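Local coordinates for PilZ domain-containing protein (Legionella pneumophila subsp. pneumophila, PDB 4Q63) that is of unknown function but carries a PilZ-like beta-barrel domain and may therefore bind the second messenger cyclic di-GMP, at residues E31-N35 with L88-L92. Coordinates in Å, arbitrary orientation, origin at the centre of the assembly. Numbering follows the deposited sequence.
Sequences EISSN and LFLVL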
loop_
_atom_site.group_PDB
_atom_site.type_symbol
_atom_site.label_atom_id
_atom_site.label_comp_id
_atom_site.label_asym_id
_atom_site.label_seq_id
_atom_site.Cartn_x
_atom_site.Cartn_y
_atom_site.Cartn_z
ATOM N N GLU A 31 2.842 -5.869 -3.138
ATOM C CA GLU A 31 3.883 -4.971 -3.621
ATOM C C GLU A 31 3.462 -3.543 -3.344
ATOM O O GLU A 31 2.277 -3.242 -3.334
ATOM C CB GLU A 31 4.088 -5.151 -5.125
ATOM C CG GLU A 31 5.339 -4.483 -5.668
ATOM C CD GLU A 31 5.573 -4.804 -7.139
ATOM O OE1 GLU A 31 4.638 -4.614 -7.939
ATOM O OE2 GLU A 31 6.685 -5.252 -7.490
ATOM N N ILE A 32 4.428 -2.664 -3.116
ATOM C CA ILE A 32 4.094 -1.281 -2.792
ATOM C C ILE A 32 5.150 -0.312 -3.304
ATOM O O ILE A 32 6.339 -0.624 -3.335
ATOM C CB ILE A 32 3.859 -1.106 -1.276
ATOM C CG1 ILE A 32 3.204 0.250 -0.970
ATOM C CG2 ILE A 32 5.161 -1.301 -0.494
ATOM C CD1 ILE A 32 2.636 0.322 0.424
ATOM N N SER A 33 4.694 0.844 -3.768
ATOM C CA SER A 33 5.591 1.943 -4.091
ATOM C C SER A 33 4.988 3.192 -3.456
ATOM O O SER A 33 3.906 3.128 -2.876
ATOM C CB SER A 33 5.723 2.121 -5.599
ATOM O OG SER A 33 4.566 2.733 -6.138
ATOM N N SER A 34 5.675 4.322 -3.562
ATOM C CA SER A 34 5.157 5.556 -2.980
ATOM C C SER A 34 3.873 6.010 -3.697
ATOM O O SER A 34 3.086 6.765 -3.144
ATOM C CB SER A 34 6.218 6.667 -3.014
ATOM O OG SER A 34 6.608 6.944 -4.345
ATOM N N ASN A 35 3.643 5.517 -4.909
ATOM C CA ASN A 35 2.503 5.965 -5.717
ATOM C C ASN A 35 1.361 4.946 -5.807
ATOM O O ASN A 35 0.331 5.198 -6.454
ATOM C CB ASN A 35 2.951 6.312 -7.144
ATOM C CG ASN A 35 3.796 7.568 -7.216
ATOM O OD1 ASN A 35 3.704 8.448 -6.366
ATOM N ND2 ASN A 35 4.624 7.659 -8.254
ATOM N N LEU A 88 5.003 8.643 2.461
ATOM C CA LEU A 88 5.203 7.225 2.210
ATOM C C LEU A 88 6.572 6.925 1.599
ATOM O O LEU A 88 7.235 5.952 1.968
ATOM C CB LEU A 88 4.112 6.700 1.272
ATOM C CG LEU A 88 4.228 5.206 0.988
ATOM C CD1 LEU A 88 4.235 4.446 2.328
ATOM C CD2 LEU A 88 3.095 4.737 0.090
ATOM N N PHE A 89 6.971 7.755 0.646
ATOM C CA PHE A 89 8.261 7.615 -0.002
ATOM C C PHE A 89 9.401 7.519 1.005
ATOM O O PHE A 89 10.265 6.654 0.890
ATOM C CB PHE A 89 8.510 8.800 -0.932
ATOM C CG PHE A 89 9.901 8.836 -1.501
ATOM C CD1 PHE A 89 10.242 8.038 -2.577
ATOM C CD2 PHE A 89 10.870 9.657 -0.948
ATOM C CE1 PHE A 89 11.525 8.069 -3.102
ATOM C CE2 PHE A 89 12.155 9.691 -1.469
ATOM C CZ PHE A 89 12.480 8.896 -2.547
ATOM N N LEU A 90 9.399 8.410 1.988
ATOM C CA LEU A 90 10.462 8.440 2.985
ATOM C C LEU A 90 10.476 7.198 3.874
ATOM O O LEU A 90 11.537 6.742 4.292
ATOM C CB LEU A 90 10.351 9.701 3.835
ATOM C CG LEU A 90 10.614 10.990 3.056
ATOM C CD1 LEU A 90 10.563 12.199 3.971
ATOM C CD2 LEU A 90 11.963 10.915 2.349
ATOM N N VAL A 91 9.297 6.650 4.158
ATOM C CA VAL A 91 9.191 5.447 4.979
ATOM C C VAL A 91 9.705 4.243 4.182
ATOM O O VAL A 91 10.439 3.399 4.696
ATOM C CB VAL A 91 7.731 5.203 5.427
ATOM C CG1 VAL A 91 7.616 3.889 6.206
ATOM C CG2 VAL A 91 7.242 6.364 6.271
ATOM N N LEU A 92 9.319 4.180 2.920
ATOM C CA LEU A 92 9.783 3.122 2.028
ATOM C C LEU A 92 11.282 3.181 1.789
ATOM O O LEU A 92 11.936 2.148 1.693
ATOM C CB LEU A 92 9.042 3.191 0.695
ATOM C CG LEU A 92 7.558 2.849 0.814
ATOM C CD1 LEU A 92 6.894 3.002 -0.542
ATOM C CD2 LEU A 92 7.344 1.442 1.396
#
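In this PilZ-like barrel, helix 82-100 packs against strand 25-33 where it turns into its antiparallel neighbour 36-40, a beta-hairpin. The axes of the short strand and helix segments come within 9.7 Å, their directions 121° apart, and no hydrogen bond crosses between them; the contact is van der Waals packing, leucine methyls against I32 and against the backbone of S33 and S34. At the start, the carboxylate of E31 is held by K13 in a salt bridge. I32 points its side chain toward the helix: its CG2 lies 4.0 Å from CD2 of L92, while its CD1 approaches CD2 of L88 more loosely at 4.5 Å. The two leucines, one helical turn apart, thus form a hydrophobic patch facing I32, and L54 of strand 49-56 extends it by touching both I32 and L88. S33 points away from the helix, yet its backbone is covered: its O meets L88 CD2 and its C meets L92 CD1, each at 3.5 Å. Its hydroxyl turns back to the chain in an ST turn, with N35 N donating to S33 OG at 3.2 Å. The closest CA pair is S34 CA to F89 CA, 4.8 Å. S34, the most covered residue of its segment, sits among L88, F89 and L92; its backbone O is buried here without a partner in the model, and its CB rests 3.8 Å from F89 CB.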